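PDB 6IX1: 2S Albumin protein from Dolichos, which is of unknown function but, as a hemopexin-motif seed protein built as a four-bladed beta propeller, may serve in storage or ligand binding. Local coordinates for residues Cys21-Arg26 against Leu42-Ser47; Pro60-Ser65 against Ala73-Gly78. All blocks are in the same frame, centred on the assembly; numbering follows the deposited sequence. Where two conformers were deposited one is given.

In the fold
Contacts 1 and 2 follow one another along the chain, the first closing at S47 before the second opens at P60, with their centres about 12 Å apart. Contact 1 joins the last two strands of the first four-stranded antiparallel sheet, 23-28 and 37-44, and runs into helix 45-48. Contact 2 joins the first two strands, 64-67 and 72-77, of the next sheet. It lies nearer the centre of the chain, about 9 Å against 15 Å, so the pair spans from the periphery of one propeller blade to the inner part of its successor. The two touch where I45 CD1 packs on G61 and I62, and N22 on P60, joining the first blade to the segment leading into the second.

Contact 1 of 2, residues Cys21-Arg26 against Leu42-Ser47; sequences CNKYVR and LRLISS
Y24 and R43 run side by side, pointing the same way from the paired strands 23-28 and 37-44. The Y24 ring leaves its backbone with CG in the crowded position between N and the carbonyl carbon (chi1 78°). R43 CB lies 3.8 Å from Y24 CE1, and the chain, extended from CG to NE, then carries CD on to Y24 OH (3.5 Å). Ring and guanidinium planes are 27° apart, and at the tip R43 NH1 gives Y24 OH only a weak, bent hydrogen bond. A firmer bond, from R43 NE to S47 OG, ties the guanidinium to the helix that follows. The L44 carbonyl O lies at the ring edge, in plane, 3.6 Å from Y24 CE1.

The backbones of Y24 and R43 form an antiparallel hydrogen-bonded pair: Y24 N donates to R43 O at 2.8 Å, and R43 N to Y24 O almost along the C=O axis. Past K23 the N22 carbonyl O takes the amide of I45 at 3.0 Å, nearly straight but from above the carbonyl plane, while a water bridges the same oxygen to S46 N. I45 also lays CG1 against N22 O and carries CD1 to C21 O, 3.7 Å away.

K23 crosses L42 obliquely, its CB 3.7 Å from L42 CD1, and L44 runs alongside N22, CD2 against its side-chain ND2. The K23 chain bends at chi4 (75°), bringing NZ to a lone pair of N22 OD1 at 2.8 Å; N22 ND2 is held by E59. F49 and Y17 also pack on Y24. The arrangement is that of the outer strand pair of a hemopexin-type propeller blade, where the last strand passes directly into a short helix with L44 at its N-cap position.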
loop_
_atom_site.group_PDB
_atom_site.type_symbol
_atom_site.label_atom_id
_atom_site.label_comp_id
_atom_site.label_asym_id
_atom_site.label_seq_id
_atom_site.Cartn_x
_atom_site.Cartn_y
_atom_site.Cartn_z
ATOM N N CYS A 21 -1.336 -7.869 -9.957
ATOM C CA CYS A 21 -1.906 -9.204 -10.059
ATOM C C CYS A 21 -1.025 -10.124 -9.216
ATOM O O CYS A 21 -0.793 -9.882 -8.042
ATOM C CB CYS A 21 -2.139 -9.654 -11.496
ATOM S SG CYS A 21 -3.213 -8.479 -12.304
ATOM N N ASN A 22 -0.601 -11.205 -9.830
ATOM C CA ASN A 22 0.250 -12.239 -9.185
ATOM C C ASN A 22 1.739 -11.953 -9.284
ATOM O O ASN A 22 2.526 -12.876 -8.907
ATOM C CB ASN A 22 -0.059 -13.636 -9.739
ATOM C CG ASN A 22 0.233 -13.748 -11.229
ATOM O OD1 ASN A 22 0.352 -12.745 -11.922
ATOM N ND2 ASN A 22 0.234 -14.956 -11.755
ATOM N N LYS A 23 2.115 -10.752 -9.654
ATOM C CA LYS A 23 3.532 -10.429 -9.871
ATOM C C LYS A 23 3.918 -9.172 -9.143
ATOM O O LYS A 23 3.065 -8.472 -8.550
ATOM C CB LYS A 23 3.792 -10.253 -11.360
ATOM C CG LYS A 23 3.532 -11.543 -12.151
ATOM C CD LYS A 23 3.690 -11.466 -13.640
ATOM C CE LYS A 23 3.117 -12.685 -14.359
ATOM N NZ LYS A 23 1.632 -12.620 -14.384
ATOM N N TYR A 24 5.196 -8.878 -9.077
ATOM C CA TYR A 24 5.647 -7.638 -8.411
ATOM C C TYR A 24 6.961 -7.158 -9.017
ATOM O O TYR A 24 7.627 -7.915 -9.761
ATOM C CB TYR A 24 5.823 -7.875 -6.905
ATOM C CG TYR A 24 7.081 -8.599 -6.522
ATOM C CD1 TYR A 24 7.241 -9.929 -6.715
ATOM C CD2 TYR A 24 8.164 -7.891 -6.009
ATOM C CE1 TYR A 24 8.476 -10.547 -6.490
ATOM C CE2 TYR A 24 9.368 -8.510 -5.711
ATOM C CZ TYR A 24 9.504 -9.869 -5.908
ATOM O OH TYR A 24 10.683 -10.487 -5.658
ATOM N N VAL A 25 7.319 -5.916 -8.720
ATOM C CA VAL A 25 8.639 -5.306 -8.948
ATOM C C VAL A 25 9.084 -4.659 -7.670
ATOM O O VAL A 25 8.275 -4.307 -6.780
ATOM C CB VAL A 25 8.719 -4.320 -10.115
ATOM C CG1 VAL A 25 8.567 -5.041 -11.445
ATOM C CG2 VAL A 25 7.790 -3.179 -9.933
ATOM N N ARG A 26 10.374 -4.494 -7.523
ATOM C CA ARG A 26 10.988 -3.681 -6.483
ATOM C C ARG A 26 11.686 -2.541 -7.221
ATOM O O ARG A 26 12.450 -2.804 -8.176
ATOM C CB ARG A 26 11.974 -4.487 -5.653
ATOM C CG ARG A 26 12.636 -3.647 -4.594
ATOM C CD ARG A 26 13.367 -4.573 -3.627
ATOM N NE ARG A 26 14.268 -5.478 -4.330
ATOM C CZ ARG A 26 15.541 -5.362 -4.580
ATOM N NH1 ARG A 26 16.261 -4.513 -3.968
ATOM N NH2 ARG A 26 16.029 -6.273 -5.368
ATOM N N LEU A 42 10.097 -7.767 -13.139
ATOM C CA LEU A 42 8.768 -8.332 -12.933
ATOM C C LEU A 42 8.891 -9.819 -12.616
ATOM O O LEU A 42 9.453 -10.570 -13.394
ATOM C CB LEU A 42 7.884 -8.118 -14.133
ATOM C CG LEU A 42 6.418 -8.495 -13.968
ATOM C CD1 LEU A 42 5.706 -7.602 -12.985
ATOM C CD2 LEU A 42 5.736 -8.440 -15.326
ATOM N N ARG A 43 8.334 -10.262 -11.490
ATOM C CA ARG A 43 8.557 -11.604 -10.909
ATOM C C ARG A 43 7.273 -12.050 -10.292
ATOM O O ARG A 43 6.602 -11.237 -9.649
ATOM C CB ARG A 43 9.735 -11.585 -9.878
ATOM C CG ARG A 43 10.165 -12.872 -9.245
ATOM C CD ARG A 43 11.419 -12.523 -8.446
ATOM N NE ARG A 43 12.109 -13.668 -7.898
ATOM C CZ ARG A 43 13.041 -13.610 -6.961
ATOM N NH1 ARG A 43 13.354 -12.451 -6.391
ATOM N NH2 ARG A 43 13.571 -14.733 -6.524
ATOM N N LEU A 44 7.019 -13.323 -10.313
ATOM C CA LEU A 44 5.858 -13.845 -9.564
ATOM C C LEU A 44 6.125 -13.574 -8.101
ATOM O O LEU A 44 7.218 -13.775 -7.523
ATOM C CB LEU A 44 5.703 -15.355 -9.760
ATOM C CG LEU A 44 5.231 -15.819 -11.114
ATOM C CD1 LEU A 44 5.389 -17.321 -11.179
ATOM C CD2 LEU A 44 3.802 -15.450 -11.265
ATOM N N ILE A 45 5.062 -13.214 -7.389
ATOM C CA ILE A 45 5.083 -13.156 -5.907
ATOM C C ILE A 45 5.565 -14.466 -5.295
ATOM O O ILE A 45 6.383 -14.448 -4.366
ATOM C CB ILE A 45 3.715 -12.706 -5.390
ATOM C CG1 ILE A 45 3.326 -11.293 -5.866
ATOM C CG2 ILE A 45 3.565 -12.879 -3.896
ATOM C CD1 ILE A 45 1.872 -10.978 -5.760
ATOM N N SER A 46 5.080 -15.577 -5.800
ATOM C CA SER A 46 5.495 -16.880 -5.253
ATOM C C SER A 46 7.000 -17.098 -5.390
ATOM O O SER A 46 7.534 -17.883 -4.644
ATOM C CB SER A 46 4.755 -17.982 -5.914
ATOM O OG SER A 46 4.973 -17.961 -7.307
ATOM N N SER A 47 7.635 -16.492 -6.376
ATOM C CA SER A 47 9.098 -16.635 -6.560
ATOM C C SER A 47 9.849 -15.746 -5.573
ATOM O O SER A 47 10.782 -16.217 -4.857
ATOM C CB SER A 47 9.438 -16.284 -7.991
ATOM O OG SER A 47 10.847 -16.239 -8.191
HETATM O O HOH W 1 2.708 -15.491 -7.666
#

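Contact 2 of 2, residues Pro60-Ser65 against Ala73-Gly78; sequences PGIDCS and AYVFSG
The strands 64-67 and 72-77 open a blade of the hemopexin-type propeller as an antiparallel hairpin, and residues 60-63 lead into the first strand.

D63 N donates to F76 O at 2.9 Å, and F76 N reaches C64 O by a more bent hydrogen bond (131° at the hydrogen); each donor lies above the plane of the carbonyl that accepts it. D63 places CG in the crowded position between its backbone N and carbonyl carbon (chi1 61°), which brings OD2 to the amide of G78. That bond is nearly straight, 2.8 Å from G78 N to D63 OD2, although it arrives from above the carboxylate plane. A water joins D63 OD1 to the carbonyl O of G78. An alanine here would remove the carboxylate and would probably loosen the turn at G78, which would lose both the direct bond and the water link. S77 OG lies 2.9 Å from G61 O, but A56 O competes for its single proton.

Apolar contacts sit on both faces. I62 crosses V75 obliquely, its CD1 3.9 Å from V75 CG1, while C64 CB meets F76 CB on the face that I118 also touches.

A Cys sulfur-aromatic contact adds to this: C64 SG, anti to its backbone N, is 4.8 Å from the F76 ring centroid, obliquely placed. At the edge of that ring, in its plane, C64 O comes within 3.4 Å of F76 CD1.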
loop_
_atom_site.group_PDB
_atom_site.type_symbol
_atom_site.label_atom_id
_atom_site.label_comp_id
_atom_site.label_asym_id
_atom_site.label_seq_id
_atom_site.Cartn_x
_atom_site.Cartn_y
_atom_site.Cartn_z
ATOM N N PRO A 60 -4.525 -15.335 -6.230
ATOM C CA PRO A 60 -4.337 -14.432 -7.358
ATOM C C PRO A 60 -3.409 -13.224 -7.145
ATOM O O PRO A 60 -3.022 -12.563 -8.086
ATOM C CB PRO A 60 -5.748 -13.902 -7.563
ATOM C CG PRO A 60 -6.346 -13.864 -6.166
ATOM C CD PRO A 60 -5.854 -15.175 -5.589
ATOM N N GLY A 61 -2.953 -13.047 -5.909
ATOM C CA GLY A 61 -1.910 -12.062 -5.614
ATOM C C GLY A 61 -2.338 -11.145 -4.476
ATOM O O GLY A 61 -3.375 -11.317 -3.894
ATOM N N ILE A 62 -1.520 -10.158 -4.215
ATOM C CA ILE A 62 -1.657 -9.209 -3.102
ATOM C C ILE A 62 -2.423 -7.974 -3.594
ATOM O O ILE A 62 -2.016 -7.339 -4.551
ATOM C CB ILE A 62 -0.271 -8.860 -2.551
ATOM C CG1 ILE A 62 0.383 -10.072 -1.921
ATOM C CG2 ILE A 62 -0.330 -7.679 -1.604
ATOM C CD1 ILE A 62 1.849 -9.903 -1.567
ATOM N N ASP A 63 -3.558 -7.719 -2.913
ATOM C CA ASP A 63 -4.461 -6.619 -3.318
ATOM C C ASP A 63 -4.459 -5.458 -2.338
ATOM O O ASP A 63 -5.159 -4.455 -2.561
ATOM C CB ASP A 63 -5.892 -7.060 -3.629
ATOM C CG ASP A 63 -6.614 -7.694 -2.464
ATOM O OD1 ASP A 63 -6.167 -7.436 -1.321
ATOM O OD2 ASP A 63 -7.708 -8.219 -2.711
ATOM N N CYS A 64 -3.635 -5.528 -1.303
ATOM C CA CYS A 64 -3.400 -4.442 -0.343
ATOM C C CYS A 64 -2.196 -4.829 0.505
ATOM O O CYS A 64 -1.947 -6.016 0.683
ATOM C CB CYS A 64 -4.657 -4.182 0.506
ATOM S SG CYS A 64 -4.531 -2.744 1.607
ATOM N N SER A 65 -1.471 -3.830 0.940
ATOM C CA SER A 65 -0.297 -4.083 1.789
ATOM C C SER A 65 0.072 -2.838 2.537
ATOM O O SER A 65 -0.246 -1.778 2.042
ATOM C CB SER A 65 0.887 -4.532 0.987
ATOM O OG SER A 65 1.200 -3.668 -0.109
ATOM N N ALA A 73 5.626 -6.395 7.131
ATOM C CA ALA A 73 4.491 -5.817 6.421
ATOM C C ALA A 73 3.278 -6.731 6.585
ATOM O O ALA A 73 3.466 -7.916 6.679
ATOM C CB ALA A 73 4.820 -5.637 4.982
ATOM N N TYR A 74 2.088 -6.102 6.538
ATOM C CA TYR A 74 0.857 -6.877 6.282
ATOM C C TYR A 74 0.544 -6.941 4.813
ATOM O O TYR A 74 0.732 -5.908 4.109
ATOM C CB TYR A 74 -0.351 -6.317 7.043
ATOM C CG TYR A 74 -0.359 -6.642 8.491
ATOM C CD1 TYR A 74 -0.876 -7.854 8.929
ATOM C CD2 TYR A 74 0.182 -5.831 9.453
ATOM C CE1 TYR A 74 -0.881 -8.238 10.262
ATOM C CE2 TYR A 74 0.163 -6.175 10.783
ATOM C CZ TYR A 74 -0.370 -7.386 11.192
ATOM O OH TYR A 74 -0.381 -7.697 12.517
ATOM N N VAL A 75 0.113 -8.104 4.357
ATOM C CA VAL A 75 -0.396 -8.262 2.994
ATOM C C VAL A 75 -1.775 -8.871 3.027
ATOM O O VAL A 75 -2.142 -9.517 4.034
ATOM C CB VAL A 75 0.593 -9.141 2.208
ATOM C CG1 VAL A 75 1.949 -8.476 2.084
ATOM C CG2 VAL A 75 0.811 -10.548 2.751
ATOM N N PHE A 76 -2.533 -8.599 1.994
ATOM C CA PHE A 76 -3.961 -8.919 1.895
ATOM C C PHE A 76 -4.250 -9.525 0.530
ATOM O O PHE A 76 -3.579 -9.156 -0.434
ATOM C CB PHE A 76 -4.805 -7.648 2.047
ATOM C CG PHE A 76 -4.671 -6.933 3.381
ATOM C CD1 PHE A 76 -3.560 -6.157 3.686
ATOM C CD2 PHE A 76 -5.588 -7.167 4.394
ATOM C CE1 PHE A 76 -3.387 -5.580 4.933
ATOM C CE2 PHE A 76 -5.371 -6.632 5.640
ATOM C CZ PHE A 76 -4.291 -5.818 5.925
ATOM N N SER A 77 -5.257 -10.368 0.451
ATOM C CA SER A 77 -5.803 -10.919 -0.791
ATOM C C SER A 77 -7.279 -11.246 -0.487
ATOM O O SER A 77 -7.532 -12.190 0.234
ATOM C CB SER A 77 -5.079 -12.116 -1.271
ATOM O OG SER A 77 -5.588 -12.561 -2.511
ATOM N N GLY A 78 -8.174 -10.428 -1.000
ATOM C CA GLY A 78 -9.595 -10.575 -0.630
ATOM C C GLY A 78 -9.746 -10.447 0.868
ATOM O O GLY A 78 -9.254 -9.518 1.454
HETATM O O HOH W 2 -8.169 -7.115 0.637
#